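Local coordinates for putative short-chain dehydrogenase/reductase (Burkholderia xenovorans, PDB 5IZ4), which probably acts as an NAD(P)-dependent oxidoreductase of the short-chain dehydrogenase/reductase family, perhaps a 3-oxoacyl-[acyl-carrier-protein] reductase, and here binds ADP, at residues G38-I43 with G65-I70; A199-M204 with V259-N264. One frame throughout, in Å; residues are numbered along the deposited sequence. Where two conformers were deposited one is given.

Interaction 1: G38-I43 with G65-I70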
# COMPACT_ATOMS: atom_id res chain seq x y z
N GLY A 38 -15.89 -0.44 -31.70
CA GLY A 38 -16.36 -1.47 -32.59
C GLY A 38 -16.85 -2.73 -31.91
O GLY A 38 -17.31 -3.64 -32.60
N TRP A 39 -16.77 -2.80 -30.58
CA TRP A 39 -17.23 -3.99 -29.88
C TRP A 39 -18.76 -4.05 -29.84
O TRP A 39 -19.45 -3.03 -29.89
CB TRP A 39 -16.71 -4.02 -28.44
CG TRP A 39 -15.23 -4.28 -28.32
CD1 TRP A 39 -14.24 -3.81 -29.13
CD2 TRP A 39 -14.59 -5.09 -27.32
NE1 TRP A 39 -13.01 -4.26 -28.69
CE2 TRP A 39 -13.20 -5.05 -27.59
CE3 TRP A 39 -15.05 -5.84 -26.24
CZ2 TRP A 39 -12.27 -5.75 -26.80
CZ3 TRP A 39 -14.11 -6.53 -25.45
CH2 TRP A 39 -12.74 -6.47 -25.74
N SER A 40 -19.27 -5.27 -29.75
CA SER A 40 -20.67 -5.48 -29.41
C SER A 40 -20.82 -5.33 -27.90
O SER A 40 -19.96 -5.77 -27.13
CB SER A 40 -21.14 -6.86 -29.86
OG SER A 40 -20.97 -7.02 -31.26
N VAL A 41 -21.91 -4.69 -27.47
CA VAL A 41 -22.08 -4.38 -26.05
C VAL A 41 -23.38 -4.99 -25.55
O VAL A 41 -24.43 -4.86 -26.20
CB VAL A 41 -22.02 -2.86 -25.79
CG1 VAL A 41 -20.62 -2.35 -26.08
CG2 VAL A 41 -23.04 -2.12 -26.64
N ALA A 42 -23.28 -5.71 -24.43
CA ALA A 42 -24.45 -6.20 -23.70
C ALA A 42 -24.72 -5.21 -22.57
O ALA A 42 -23.93 -5.10 -21.62
CB ALA A 42 -24.21 -7.61 -23.17
N ILE A 43 -25.81 -4.47 -22.70
CA ILE A 43 -26.11 -3.32 -21.84
C ILE A 43 -26.93 -3.82 -20.66
O ILE A 43 -28.10 -4.20 -20.82
CB ILE A 43 -26.83 -2.23 -22.63
CG1 ILE A 43 -25.83 -1.56 -23.60
CG2 ILE A 43 -27.43 -1.17 -21.72
CD1 ILE A 43 -26.51 -0.86 -24.74
N GLY A 65 -22.15 2.65 -33.85
CA GLY A 65 -21.90 1.57 -34.78
C GLY A 65 -21.87 0.18 -34.19
O GLY A 65 -21.52 -0.76 -34.92
N ALA A 66 -22.23 0.01 -32.92
CA ALA A 66 -22.12 -1.27 -32.24
C ALA A 66 -23.41 -2.08 -32.34
O ALA A 66 -24.51 -1.53 -32.24
CB ALA A 66 -21.79 -1.07 -30.77
N GLN A 67 -23.26 -3.39 -32.50
CA GLN A 67 -24.35 -4.30 -32.17
C GLN A 67 -24.62 -4.26 -30.67
O GLN A 67 -23.70 -4.14 -29.86
CB GLN A 67 -24.01 -5.72 -32.60
CG GLN A 67 -23.89 -5.91 -34.09
CD GLN A 67 -23.47 -7.32 -34.43
OE1 GLN A 67 -24.24 -8.26 -34.27
NE2 GLN A 67 -22.22 -7.47 -34.88
N THR A 68 -25.89 -4.39 -30.30
CA THR A 68 -26.30 -4.19 -28.92
C THR A 68 -27.31 -5.25 -28.51
O THR A 68 -27.99 -5.86 -29.35
CB THR A 68 -26.94 -2.82 -28.69
OG1 THR A 68 -28.09 -2.68 -29.54
CG2 THR A 68 -25.96 -1.69 -28.99
N LEU A 69 -27.42 -5.44 -27.20
CA LEU A 69 -28.58 -6.07 -26.60
C LEU A 69 -28.71 -5.50 -25.20
O LEU A 69 -27.72 -5.11 -24.59
CB LEU A 69 -28.48 -7.61 -26.57
CG LEU A 69 -27.55 -8.40 -25.64
CD1 LEU A 69 -28.07 -8.46 -24.21
CD2 LEU A 69 -27.42 -9.81 -26.20
N ILE A 70 -29.94 -5.42 -24.69
CA ILE A 70 -30.18 -4.98 -23.32
C ILE A 70 -30.64 -6.18 -22.53
O ILE A 70 -31.53 -6.92 -22.97
CB ILE A 70 -31.23 -3.86 -23.25
CG1 ILE A 70 -30.78 -2.63 -24.03
CG2 ILE A 70 -31.52 -3.49 -21.80
CD1 ILE A 70 -31.77 -1.48 -23.96
O HOH W 1 -20.52 -4.70 -32.79
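I43, the residue most covered by this contact, meets L69 mainly through the backbone: I43 N is hydrogen-bonded to L69 O at 2.8 Å, with an almost straight N-H...O angle of 176°. Its own carbonyl oxygen faces I70, whose CA-H points at it and whose CG2 comes within 3.6 Å of I43 O. V41 uses both backbone groups toward segment 65-70. V41 N donates to Q67 O at 3.0 Å, while L69 N reaches V41 O at 3.2 Å, and the CA-H of T68 contacts that oxygen as well. V41 CG2, held between backbone N and carbonyl carbon, lies beside T68 CG2 at 3.8 Å, the two side chains pointing the same way. These parallel strands are the two ends of a beta-alpha-beta crossover of the Rossmann fold, with helix 51-63 between them covering the face that carries V41, I43, T68 and I70; there T68 OG1 is hydrogen-bonded to E58. L69 and A42 occupy the other face, under helix 78-92. In L69, chi1 of 73° sets CG between backbone N and carbonyl carbon, and chi2 of 76° places CD1, 4.1 Å from A42 CB. Ahead of the strands, G38 and G65 each close a helix with a Schellman motif. A water bridges S40 and Q67 where the strands begin, 2.8 Å from S40 OG and accepting from Q67 N at 3.1 Å.

Interaction 2: A199-M204 with V259-N264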
# COMPACT_ATOMS: atom_id res chain seq x y z
N ALA A 199 -9.40 -3.51 -10.65
CA ALA A 199 -10.42 -2.63 -10.11
C ALA A 199 -10.04 -1.19 -10.41
O ALA A 199 -8.86 -0.86 -10.58
CB ALA A 199 -10.61 -2.81 -8.59
N LEU A 200 -11.06 -0.33 -10.50
CA LEU A 200 -10.86 1.11 -10.66
C LEU A 200 -11.35 1.81 -9.39
O LEU A 200 -12.38 1.43 -8.84
CB LEU A 200 -11.64 1.65 -11.86
CG LEU A 200 -11.45 0.92 -13.18
CD1 LEU A 200 -12.12 1.64 -14.34
CD2 LEU A 200 -9.98 0.78 -13.43
N ALA A 201 -10.62 2.84 -8.94
CA ALA A 201 -11.00 3.56 -7.73
C ALA A 201 -11.17 5.03 -8.08
O ALA A 201 -10.25 5.84 -7.87
CB ALA A 201 -9.98 3.37 -6.61
N PRO A 202 -12.32 5.41 -8.62
CA PRO A 202 -12.58 6.82 -8.91
C PRO A 202 -12.75 7.62 -7.63
O PRO A 202 -13.19 7.10 -6.59
CB PRO A 202 -13.90 6.80 -9.70
CG PRO A 202 -14.21 5.37 -9.96
CD PRO A 202 -13.47 4.55 -8.95
N GLY A 203 -12.40 8.90 -7.71
CA GLY A 203 -12.75 9.85 -6.68
C GLY A 203 -14.07 10.52 -7.01
O GLY A 203 -15.08 9.83 -7.20
N MET A 204 -14.07 11.85 -7.09
CA MET A 204 -15.30 12.59 -7.36
C MET A 204 -15.67 12.47 -8.83
O MET A 204 -14.83 12.70 -9.70
CB MET A 204 -15.13 14.06 -6.98
CG MET A 204 -14.80 14.31 -5.52
SD MET A 204 -16.07 13.61 -4.44
CE MET A 204 -15.17 12.24 -3.69
N VAL A 259 -5.52 -2.13 -8.35
CA VAL A 259 -6.56 -1.14 -8.08
C VAL A 259 -5.99 0.19 -8.55
O VAL A 259 -5.04 0.70 -7.94
CB VAL A 259 -6.95 -1.09 -6.60
CG1 VAL A 259 -8.04 -0.06 -6.36
CG2 VAL A 259 -7.35 -2.46 -6.12
N ILE A 260 -6.54 0.74 -9.63
CA ILE A 260 -6.03 1.97 -10.25
C ILE A 260 -6.86 3.14 -9.74
O ILE A 260 -8.07 3.19 -9.99
CB ILE A 260 -6.12 1.90 -11.78
CG1 ILE A 260 -5.53 0.59 -12.30
CG2 ILE A 260 -5.39 3.10 -12.39
CD1 ILE A 260 -4.07 0.42 -11.98
N ALA A 261 -6.22 4.07 -9.04
CA ALA A 261 -6.92 5.22 -8.47
C ALA A 261 -6.89 6.39 -9.45
O ALA A 261 -5.81 6.80 -9.90
CB ALA A 261 -6.29 5.63 -7.14
N ALA A 262 -8.07 6.90 -9.80
CA ALA A 262 -8.23 8.05 -10.69
C ALA A 262 -9.09 9.03 -9.90
O ALA A 262 -10.32 9.01 -10.00
CB ALA A 262 -8.86 7.64 -12.01
N GLU A 263 -8.44 9.87 -9.09
CA GLU A 263 -9.16 10.63 -8.07
C GLU A 263 -8.69 12.07 -7.99
O GLU A 263 -8.89 12.72 -6.95
CB GLU A 263 -9.02 9.97 -6.69
CG GLU A 263 -7.68 9.28 -6.39
CD GLU A 263 -6.46 10.19 -6.54
OE1 GLU A 263 -6.17 10.63 -7.68
OE2 GLU A 263 -5.79 10.47 -5.52
N ASN A 264 -8.04 12.57 -9.04
CA ASN A 264 -7.69 13.99 -9.15
C ASN A 264 -6.75 14.45 -8.04
O ASN A 264 -6.74 15.62 -7.67
CB ASN A 264 -8.97 14.83 -9.20
CG ASN A 264 -9.78 14.53 -10.43
OD1 ASN A 264 -9.31 14.75 -11.54
ND2 ASN A 264 -10.97 13.96 -10.26
O HOH W 2 -12.53 11.12 -9.69
O HOH W 3 -11.67 13.43 -7.33
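V259 sets its isopropyl group against two alanines at once. CG1 stands anti to the backbone N (chi1 -180°) and touches A201 CB at 3.9 Å; CG2, beside the backbone N, meets A199 CB at 4.1 Å. A201 CB also nears A261 CB, so this face of the two parallel strands is made of small groups with one branched residue among them. On the other face, L200 CD2 lies 4.3 Å from I260 CB. Four backbone hydrogen bonds join the strands: I260 N to A199 O, A201 N to I260 O (2.8 Å), A262 N to A201 O and G203 N to A262 O. Past the final bond, E263 CB sits 3.7 Å from G203 CA. Its CG is wedged between backbone N and carbonyl carbon (chi1 35°), and a bend at chi2 (56°) turns the chain away from G203; OE1 and OE2 accept from the backbone N-H groups of G265 and L267. N264 OD1 is bound by R234, and ND2 by S236 OG and a water at 3.1 Å. That water also accepts from M204 N at 2.9 Å, while a second donates to both M204 O and A262 O. Strand 259-262 is the outermost at this end of the chain's seven-stranded Rossmann sheet, and I260 packs on I260 of the second subunit, at a subunit interface. Within the chain, strand 195-202 continues the parallel sheet toward strand 153-158; helix 238-250 covers L200 and P202, and L164 of helix 161-165 covers A201, V259 and A261.

Overall arrangement
Interactions 1 and 2 take up the two ends of one seven-stranded parallel sheet, in the strand order 3-2-1-4-5-6-7 of the Rossmann fold as found in short-chain dehydrogenases/reductases. Strand 68-72 is the outermost strand at one end and 259-262 at the other. Their centres are 26 Å apart on opposite sides of the chain's centre, and their nearest atoms are about 14 Å apart. Neither I43 nor P202 touches the nucleotide with its side chain: that of I43 is about 9 Å from the bound ADP, that of P202 about 7 Å. P202 is also about 4 Å, side chain to side chain, from I26, which binds ADP. No other chain of the assembly touches interaction 1, whereas interaction 2 lies at a subunit interface.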